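Local coordinates for protein sugar isomerase (Sinorhizobium meliloti, PDB 3QC0) that binds zinc at the mouth of a TIM barrel of the xylose isomerase-like family and probably isomerises a sugar, its substrate not established, at residues A[158-161]-A[162-166]; A[146-149]-A[150-154]; A[234-238]-A[239-243]. All coordinates share one frame; numbering follows the deposited sequence.

Interaction 1: A[158-161]-A[162-166]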
ATOM      1  N   LEU A 158      -7.941  -0.176   7.773  1.00 11.14           N
ATOM      2  CA  LEU A 158      -8.719   0.114   8.966  1.00 12.51           C
ATOM      3  C   LEU A 158      -9.973  -0.767   9.019  1.00 13.14           C
ATOM      4  O   LEU A 158     -10.346  -1.224  10.104  1.00 13.80           O
ATOM      5  CB  LEU A 158      -9.056   1.592   9.013  1.00 13.33           C
ATOM      6  CG  LEU A 158      -9.848   2.093  10.210  1.00 14.14           C
ATOM      7  CD1 LEU A 158      -9.149   1.773  11.540  1.00 13.97           C
ATOM      8  CD2 LEU A 158     -10.050   3.629  10.036  1.00 14.83           C
ATOM      9  N   GLY A 159     -10.634  -1.016   7.888  1.00 13.33           N
ATOM     10  CA  GLY A 159     -11.778  -1.891   7.854  1.00 13.73           C
ATOM     11  C   GLY A 159     -11.483  -3.298   8.361  1.00 14.19           C
ATOM     12  O   GLY A 159     -12.240  -3.867   9.116  1.00 14.61           O
ATOM     13  N   GLN A 160     -10.348  -3.847   7.949  1.00 13.52           N
ATOM     14  CA  GLN A 160      -9.934  -5.146   8.387  1.00 13.10           C
ATOM     15  C   GLN A 160      -9.638  -5.106   9.887  1.00 13.05           C
ATOM     16  O   GLN A 160      -9.998  -6.029  10.612  1.00 13.53           O
ATOM     17  CB  GLN A 160      -8.713  -5.582   7.584  1.00 12.58           C
ATOM     18  CG  GLN A 160      -8.108  -6.896   8.038  1.00 13.65           C
ATOM     19  CD  GLN A 160      -6.689  -7.099   7.523  1.00 12.13           C
ATOM     20  OE1 GLN A 160      -6.067  -6.146   7.050  1.00 14.20           O
ATOM     21  NE2 GLN A 160      -6.163  -8.319   7.675  1.00 14.68           N
ATOM     22  N   ALA A 161      -8.911  -4.079  10.343  1.00 12.47           N
ATOM     23  CA  ALA A 161      -8.622  -3.953  11.781  1.00 11.62           C
ATOM     24  C   ALA A 161      -9.904  -3.940  12.594  1.00 12.72           C
ATOM     25  O   ALA A 161     -10.015  -4.577  13.659  1.00 13.77           O
ATOM     26  CB  ALA A 161      -7.765  -2.711  12.062  1.00 13.55           C
ATOM     27  N   LEU A 162     -10.864  -3.162  12.119  1.00 13.24           N
ATOM     28  CA  LEU A 162     -12.163  -3.095  12.808  1.00 14.34           C
ATOM     29  C   LEU A 162     -12.928  -4.420  12.762  1.00 15.30           C
ATOM     30  O   LEU A 162     -13.595  -4.787  13.730  1.00 16.64           O
ATOM     31  CB  LEU A 162     -12.992  -1.931  12.257  1.00 14.95           C
ATOM     32  CG  LEU A 162     -12.403  -0.531  12.517  1.00 14.81           C
ATOM     33  CD1 LEU A 162     -13.144   0.553  11.710  1.00 15.57           C
ATOM     34  CD2 LEU A 162     -12.441  -0.196  14.047  1.00 15.25           C
ATOM     35  N   ASP A 163     -12.850  -5.149  11.658  1.00 15.28           N
ATOM     36  CA  ASP A 163     -13.422  -6.496  11.579  1.00 16.17           C
ATOM     37  C   ASP A 163     -12.855  -7.392  12.680  1.00 17.22           C
ATOM     38  O   ASP A 163     -13.590  -8.149  13.334  1.00 18.42           O
ATOM     39  CB  ASP A 163     -13.148  -7.158  10.233  1.00 16.54           C
ATOM     40  CG  ASP A 163     -13.976  -6.577   9.092  1.00 18.61           C
ATOM     41  OD1 ASP A 163     -14.925  -5.772   9.288  1.00 20.00           O
ATOM     42  OD2 ASP A 163     -13.623  -6.943   7.931  1.00 20.07           O
ATOM     43  N   ILE A 164     -11.553  -7.288  12.927  1.00 16.94           N
ATOM     44  CA  ILE A 164     -10.951  -8.085  13.966  1.00 18.29           C
ATOM     45  C   ILE A 164     -11.453  -7.625  15.336  1.00 18.52           C
ATOM     46  O   ILE A 164     -11.721  -8.466  16.176  1.00 19.50           O
ATOM     47  CB  ILE A 164      -9.399  -8.020  13.899  1.00 17.86           C
ATOM     48  CG1 ILE A 164      -8.891  -8.579  12.551  1.00 17.35           C
ATOM     49  CG2 ILE A 164      -8.745  -8.700  15.134  1.00 18.15           C
ATOM     50  CD1 ILE A 164      -7.410  -8.302  12.253  1.00 19.65           C
ATOM     51  N   CYS A 165     -11.548  -6.314  15.561  1.00 17.64           N
ATOM     52  CA  CYS A 165     -12.078  -5.752  16.819  1.00 19.05           C
ATOM     53  C   CYS A 165     -13.463  -6.289  17.059  1.00 21.00           C
ATOM     54  O   CYS A 165     -13.791  -6.668  18.179  1.00 23.08           O
ATOM     55  CB  CYS A 165     -12.067  -4.239  16.807  1.00 17.66           C
ATOM     56  SG  CYS A 165     -10.458  -3.493  16.890  1.00 18.15           S
ATOM     57  N   GLU A 166     -14.288  -6.333  16.020  1.00 20.44           N
ATOM     58  CA  GLU A 166     -15.657  -6.854  16.208  0.54 21.80           C
ATOM     59  C   GLU A 166     -15.673  -8.324  16.569  1.00 22.93           C
ATOM     60  O   GLU A 166     -16.550  -8.776  17.359  1.00 25.56           O
ATOM     61  CB  GLU A 166     -16.489  -6.627  14.950  0.54 21.63           C
ATOM     62  CG  GLU A 166     -16.841  -5.199  14.730  0.54 21.30           C
ATOM     63  CD  GLU A 166     -18.021  -5.037  13.782  0.54 24.80           C
ATOM     64  OE1 GLU A 166     -17.905  -5.385  12.584  0.54 22.24           O
ATOM     65  OE2 GLU A 166     -19.078  -4.565  14.246  0.54 29.25           O
TER
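Leu158 and Leu162, one helical turn apart, make the apolar part of this contact: CG of Leu158 lies 3.9 Å from CD1 of Leu162, the two side chains meeting at a slant. Leu158 reaches its neighbour because CG stands anti to the backbone N (chi1 -179°). Packing is tight where CG of Leu162 turns back over its own helix, 3.2 Å from the carbonyl O of Leu158, and where Ala161 and Cys165 meet the strands. Leu158 O also takes the bond from Leu162 N at 2.8 Å, nearly straight at 164°. Ile164 N to Gln160 O (3.1 Å) and Cys165 N to Ala161 O (3.0 Å) continue the alpha-helical pattern on the buried side. The other side is looser and polar, with the partly exposed Gly159, whose O accepts from Asp163 N at 2.9 Å, and the exposed Asp163. The aspartate's carboxylate turns back over Gly159 O, and Arg193 takes both acceptors, OD1 through NH2 and Gly159 O through NH1, probably easing their crowding. Helix 158-168 links strand 139-141 to strand 172-177 in a beta-alpha-beta unit and packs over both, Ala161 and Cys165 on Ile141 and Val174, while Leu158 and Leu162 touch Gln190 of helix 187-196.

Interaction 2: A[146-149]-A[150-154]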
ATOM      1  N   PRO A 146      -0.132  -1.007   3.312  1.00 11.73           N
ATOM      2  CA  PRO A 146      -0.033  -2.240   2.548  1.00 12.52           C
ATOM      3  C   PRO A 146       1.368  -2.650   2.095  1.00 12.37           C
ATOM      4  O   PRO A 146       1.606  -3.835   1.900  1.00 13.18           O
ATOM      5  CB  PRO A 146      -0.961  -1.980   1.343  1.00 13.04           C
ATOM      6  CG  PRO A 146      -2.075  -1.157   1.972  1.00 12.55           C
ATOM      7  CD  PRO A 146      -1.366  -0.263   3.003  1.00 11.92           C
HETATM    8  N   MSE A 147       2.294  -1.704   1.928  1.00 11.87           N
HETATM    9  CA  MSE A 147       3.649  -2.064   1.538  1.00 12.74           C
HETATM   10  C   MSE A 147       4.377  -2.901   2.570  1.00 13.13           C
HETATM   11  O   MSE A 147       5.374  -3.534   2.227  1.00 13.68           O
HETATM   12  CB  MSE A 147       4.505  -0.850   1.144  1.00 14.60           C
HETATM   13  CG  MSE A 147       4.783   0.079   2.230  1.00 14.60           C
HETATM   14 SE   MSE A 147       5.664   1.711   1.381  0.75 14.07          SE
HETATM   15  CE  MSE A 147       5.273   2.857   2.847  1.00 17.52           C
ATOM     16  N   TYR A 148       3.844  -2.925   3.814  1.00 12.34           N
ATOM     17  CA  TYR A 148       4.410  -3.713   4.893  1.00 12.44           C
ATOM     18  C   TYR A 148       3.798  -5.104   5.063  1.00 12.40           C
ATOM     19  O   TYR A 148       4.161  -5.853   5.989  1.00 12.27           O
ATOM     20  CB  TYR A 148       4.232  -2.938   6.212  1.00 12.13           C
ATOM     21  CG  TYR A 148       4.875  -1.547   6.168  1.00 13.81           C
ATOM     22  CD1 TYR A 148       6.202  -1.372   5.773  1.00 13.72           C
ATOM     23  CD2 TYR A 148       4.174  -0.417   6.523  1.00 12.34           C
ATOM     24  CE1 TYR A 148       6.786  -0.106   5.727  1.00 14.78           C
ATOM     25  CE2 TYR A 148       4.745   0.837   6.494  1.00 13.76           C
ATOM     26  CZ  TYR A 148       6.044   1.011   6.062  1.00 14.94           C
ATOM     27  OH  TYR A 148       6.609   2.294   6.081  1.00 15.07           O
ATOM     28  N   ALA A 149       2.843  -5.470   4.204  1.00 12.13           N
ATOM     29  CA  ALA A 149       2.039  -6.674   4.383  1.00 11.73           C
ATOM     30  C   ALA A 149       2.832  -7.951   4.523  1.00 11.87           C
ATOM     31  O   ALA A 149       2.439  -8.844   5.259  1.00 14.39           O
ATOM     32  CB  ALA A 149       0.972  -6.814   3.251  1.00 12.17           C
ATOM     33  N   ALA A 150       3.886  -8.106   3.712  1.00 12.64           N
ATOM     34  CA  ALA A 150       4.569  -9.398   3.642  1.00 13.29           C
ATOM     35  C   ALA A 150       5.453  -9.684   4.829  1.00 13.07           C
ATOM     36  O   ALA A 150       5.619 -10.832   5.192  1.00 14.47           O
ATOM     37  CB  ALA A 150       5.412  -9.523   2.350  1.00 14.08           C
ATOM     38  N   ASP A 151       6.081  -8.638   5.345  1.00 14.00           N
ATOM     39  CA  ASP A 151       7.191  -8.827   6.268  1.00 14.21           C
ATOM     40  C   ASP A 151       7.141  -8.043   7.556  1.00 14.50           C
ATOM     41  O   ASP A 151       8.056  -8.221   8.369  1.00 15.86           O
ATOM     42  CB  ASP A 151       8.510  -8.638   5.528  1.00 16.09           C
ATOM     43  CG  ASP A 151       8.671  -7.293   4.911  1.00 19.21           C
ATOM     44  OD1 ASP A 151       7.740  -6.461   4.902  1.00 18.52           O
ATOM     45  OD2 ASP A 151       9.827  -7.057   4.426  1.00 23.38           O
ATOM     46  N   ARG A 152       6.099  -7.240   7.768  1.00 13.34           N
ATOM     47  CA  ARG A 152       5.964  -6.491   9.031  0.61 12.88           C
ATOM     48  C   ARG A 152       4.574  -6.572   9.646  1.00 13.39           C
ATOM     49  O   ARG A 152       4.469  -6.739  10.852  1.00 12.97           O
ATOM     50  CB  ARG A 152       6.372  -5.022   8.893  0.61 12.95           C
ATOM     51  CG  ARG A 152       7.782  -4.771   8.300  0.61 13.19           C
ATOM     52  CD  ARG A 152       8.032  -3.328   7.986  0.61 13.16           C
ATOM     53  NE  ARG A 152       9.217  -3.137   7.113  0.61 16.11           N
ATOM     54  CZ  ARG A 152      10.452  -3.022   7.577  0.61 19.08           C
ATOM     55  NH1 ARG A 152      10.670  -3.009   8.901  0.61 16.38           N
ATOM     56  NH2 ARG A 152      11.473  -2.861   6.733  0.61 21.78           N
ATOM     57  N   ALA A 153       3.513  -6.443   8.862  1.00 13.16           N
ATOM     58  CA  ALA A 153       2.142  -6.466   9.402  1.00 12.19           C
ATOM     59  C   ALA A 153       1.169  -6.767   8.330  1.00 12.79           C
ATOM     60  O   ALA A 153       1.061  -5.977   7.398  1.00 12.05           O
ATOM     61  CB  ALA A 153       1.744  -5.116  10.083  1.00 14.94           C
ATOM     62  N   CYS A 154       0.441  -7.867   8.507  1.00 12.21           N
ATOM     63  CA  CYS A 154      -0.575  -8.267   7.546  1.00 11.97           C
ATOM     64  C   CYS A 154      -1.994  -7.824   7.948  1.00 12.36           C
ATOM     65  O   CYS A 154      -2.949  -8.289   7.368  1.00 13.05           O
ATOM     66  CB  CYS A 154      -0.497  -9.774   7.324  1.00 13.27           C
ATOM     67  SG  CYS A 154      -0.925 -10.767   8.812  1.00 15.00           S
TER
HETATM   68  O   HOH W   1       5.927  -6.164   2.661  1.00 16.41           O
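The ring of Tyr148 and the extended chain of Arg152 cross at a slant: in the arginine conformer given, CD lies 3.5 Å from CD1 of the ring and NE 3.7 Å from the same CD1. Guanidinium and ring planes stand 83° apart, so the two groups do not stack. On the tyrosine, CG anti to the carbonyl carbon (chi1 -57°) swings the ring across the arginine chain; CG of selenomethionine Met147 lies over the centre of one ring face, and OH is anchored on Met215 O. A smaller alanine at Tyr148 would probably leave Met215 O without this hydroxyl and, in that conformer, the aliphatic part of Arg152 without its support. In the backbone, Tyr148 O grips the turn: Arg152 N and Ala153 N each bond to it at 3.0 Å, the latter from above the carbonyl plane, and Asp151 N adds a weak third bond. One water ties Met147 O (2.7 Å), Ala150 N and Asp151 OD1 (2.9 Å) together. Trp183 and Val210 of the second subunit pack on Ala149 and on Ala150 and Asp151. With the side chain of Tyr148 about 9 Å from the zinc ion, this is an alpha-turn and a pi-turn sharing one acceptor, in the loop between strand 139-141 and helix 158-168.

Interaction 3: A[234-238]-A[239-243]; sequences RRIEA and AGFHG
A Schellman motif ends helix 229-238 here, and the chain then turns toward strand 245-247, the last of the barrel. Gly240 makes the turn with a positive phi of 104°, at which any CB would press against the preceding carbonyl oxygen. Two bonds run back into the final helical turn: Phe241 N reaches Ile236 O at 3.1 Å, and Gly240 N reaches Glu237 O at 3.0 Å, the latter donor standing well above the carbonyl plane. One residue earlier, Ala239 N still bonds to Arg235 O at 3.0 Å and makes a weak second bond to Ile236 O.

The side chains follow the reversal. CG2 of Ile236 meets both CD2 and CB of Phe241 at 3.7 Å, the two chains lying side by side and pointing the same way. Phe241 is placed for this by a first torsion of -176°, which puts CG anti to the backbone N and beside the carbonyl carbon. Gly243 N sits over one ring face, toward the rim. On the polar side, His242 crosses Glu237 at about a right angle, its CE1 3.4 Å from Glu237 O; the glutamate's OE2 instead holds a salt bridge with Arg233, which also binds Gly243 O.

Ile236 and Phe241 both touch His203 of strand 200-205, and Phe241 also Ile200, so the pair joins the helix end to that strand, while Glu237 and His242 lie at the more exposed side. The chemistry is thus divided: backbone bonds close the helix end, the apolar pair faces the strand, and the charge of Glu237 is probably balanced mainly by Arg233 rather than by the histidine.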
ATOM      1  N   ARG A 234     -10.444  16.081  11.694  1.00 21.35           N
ATOM      2  CA  ARG A 234     -11.844  16.491  11.862  1.00 23.15           C
ATOM      3  C   ARG A 234     -12.762  15.278  11.882  1.00 21.92           C
ATOM      4  O   ARG A 234     -13.717  15.194  12.668  1.00 23.40           O
ATOM      5  CB  ARG A 234     -12.306  17.477  10.768  1.00 25.30           C
ATOM      6  CG  ARG A 234     -11.710  18.875  10.868  1.00 32.56           C
ATOM      7  CD  ARG A 234     -12.451  19.873   9.925  1.00 40.25           C
ATOM      8  NE  ARG A 234     -12.895  19.210   8.678  1.00 46.86           N
ATOM      9  CZ  ARG A 234     -12.257  19.222   7.492  1.00 48.79           C
ATOM     10  NH1 ARG A 234     -11.127  19.904   7.305  1.00 49.95           N
ATOM     11  NH2 ARG A 234     -12.775  18.552   6.468  1.00 49.53           N
ATOM     12  N   ARG A 235     -12.492  14.313  11.023  1.00 21.20           N
ATOM     13  CA  ARG A 235     -13.275  13.096  11.019  1.00 20.80           C
ATOM     14  C   ARG A 235     -13.067  12.249  12.279  1.00 20.47           C
ATOM     15  O   ARG A 235     -14.014  11.668  12.797  1.00 20.90           O
ATOM     16  CB  ARG A 235     -12.948  12.265   9.768  1.00 21.30           C
ATOM     17  CG  ARG A 235     -13.470  12.922   8.480  1.00 23.54           C
ATOM     18  CD  ARG A 235     -13.123  12.078   7.311  1.00 26.26           C
ATOM     19  NE  ARG A 235     -13.594  12.669   6.055  1.00 30.42           N
ATOM     20  CZ  ARG A 235     -14.858  12.713   5.659  1.00 35.19           C
ATOM     21  NH1 ARG A 235     -15.850  12.219   6.422  1.00 36.63           N
ATOM     22  NH2 ARG A 235     -15.135  13.277   4.467  1.00 37.81           N
ATOM     23  N   ILE A 236     -11.834  12.178  12.777  1.00 19.50           N
ATOM     24  CA  ILE A 236     -11.561  11.451  14.025  1.00 19.15           C
ATOM     25  C   ILE A 236     -12.287  12.092  15.244  1.00 20.63           C
ATOM     26  O   ILE A 236     -12.921  11.380  16.058  1.00 21.89           O
ATOM     27  CB  ILE A 236     -10.032  11.295  14.232  1.00 19.20           C
ATOM     28  CG1 ILE A 236      -9.461  10.258  13.230  1.00 16.84           C
ATOM     29  CG2 ILE A 236      -9.729  10.869  15.652  1.00 19.27           C
ATOM     30  CD1 ILE A 236      -7.915  10.192  13.231  1.00 17.60           C
ATOM     31  N   GLU A 237     -12.248  13.409  15.301  1.00 21.18           N
ATOM     32  CA  GLU A 237     -12.957  14.176  16.352  1.00 22.83           C
ATOM     33  C   GLU A 237     -14.467  13.985  16.219  1.00 23.99           C
ATOM     34  O   GLU A 237     -15.152  13.785  17.230  1.00 25.92           O
ATOM     35  CB  GLU A 237     -12.561  15.637  16.281  1.00 23.20           C
ATOM     36  CG  GLU A 237     -11.135  15.891  16.805  1.00 24.14           C
ATOM     37  CD  GLU A 237     -10.679  17.310  16.654  1.00 28.84           C
ATOM     38  OE1 GLU A 237     -11.457  18.142  16.138  1.00 38.45           O
ATOM     39  OE2 GLU A 237      -9.524  17.623  17.003  1.00 31.18           O
ATOM     40  N   ALA A 238     -14.993  14.031  14.987  1.00 24.98           N
ATOM     41  CA  ALA A 238     -16.445  13.789  14.763  1.00 24.78           C
ATOM     42  C   ALA A 238     -16.878  12.393  15.157  1.00 25.07           C
ATOM     43  O   ALA A 238     -18.006  12.200  15.639  1.00 25.98           O
ATOM     44  CB  ALA A 238     -16.850  14.101  13.325  1.00 24.28           C
ATOM     45  N   ALA A 239     -15.945  11.442  15.075  1.00 23.58           N
ATOM     46  CA  ALA A 239     -16.143  10.072  15.468  1.00 23.86           C
ATOM     47  C   ALA A 239     -16.039   9.862  16.975  1.00 24.63           C
ATOM     48  O   ALA A 239     -16.279   8.753  17.451  1.00 25.39           O
ATOM     49  CB  ALA A 239     -15.106   9.158  14.744  1.00 22.60           C
ATOM     50  N   GLY A 240     -15.636  10.904  17.703  1.00 25.68           N
ATOM     51  CA  GLY A 240     -15.635  10.874  19.169  1.00 26.20           C
ATOM     52  C   GLY A 240     -14.288  10.694  19.853  1.00 25.51           C
ATOM     53  O   GLY A 240     -14.213  10.522  21.064  1.00 26.42           O
ATOM     54  N   PHE A 241     -13.198  10.711  19.099  1.00 23.41           N
ATOM     55  CA  PHE A 241     -11.874  10.663  19.684  1.00 23.17           C
ATOM     56  C   PHE A 241     -11.223  12.058  19.729  1.00 24.69           C
ATOM     57  O   PHE A 241     -10.997  12.708  18.695  1.00 22.09           O
ATOM     58  CB  PHE A 241     -10.963   9.695  18.903  1.00 22.08           C
ATOM     59  CG  PHE A 241      -9.611   9.534  19.515  1.00 20.61           C
ATOM     60  CD1 PHE A 241      -9.437   8.690  20.598  1.00 23.28           C
ATOM     61  CD2 PHE A 241      -8.522  10.247  19.044  1.00 19.62           C
ATOM     62  CE1 PHE A 241      -8.181   8.525  21.180  1.00 22.40           C
ATOM     63  CE2 PHE A 241      -7.241  10.098  19.641  1.00 21.67           C
ATOM     64  CZ  PHE A 241      -7.101   9.235  20.715  1.00 23.52           C
ATOM     65  N   HIS A 242     -10.892  12.497  20.943  1.00 26.09           N
ATOM     66  CA  HIS A 242     -10.323  13.811  21.191  1.00 27.83           C
ATOM     67  C   HIS A 242      -8.958  13.739  21.875  1.00 28.00           C
ATOM     68  O   HIS A 242      -8.453  14.758  22.382  1.00 29.91           O
ATOM     69  CB  HIS A 242     -11.325  14.643  22.021  1.00 29.28           C
ATOM     70  CG  HIS A 242     -12.646  14.820  21.330  1.00 30.13           C
ATOM     71  ND1 HIS A 242     -12.861  15.776  20.356  1.00 32.50           N
ATOM     72  CD2 HIS A 242     -13.800  14.116  21.430  1.00 31.56           C
ATOM     73  CE1 HIS A 242     -14.095  15.655  19.895  1.00 32.28           C
ATOM     74  NE2 HIS A 242     -14.681  14.649  20.525  1.00 32.89           N
ATOM     75  N   GLY A 243      -8.351  12.550  21.866  1.00 26.74           N
ATOM     76  CA  GLY A 243      -7.013  12.351  22.421  1.00 26.60           C
ATOM     77  C   GLY A 243      -5.917  13.057  21.647  1.00 25.54           C
ATOM     78  O   GLY A 243      -6.140  13.589  20.523  1.00 26.13           O
TER

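Along the chain, interaction 2 comes first, in the loop after strand 139-141; interaction 1 follows in helix 158-168, and interaction 3 closes helix 229-238 ahead of strand 245-247. All three belong to the one eight-stranded parallel barrel. The centres of interactions 1 and 2 are about 16 Å apart and the two touch, Gln160 NE2 probably bonding to Cys154 O at 3.2 Å, so they form one connected region between the fifth and sixth strands. Interaction 3 precedes the eighth, its centre about 18 Å from that of interaction 1 and about 27 Å from that of interaction 2, though both 1 and 3 pack on helix 187-196. All surround a barrel whose strands lead to the zinc ligands.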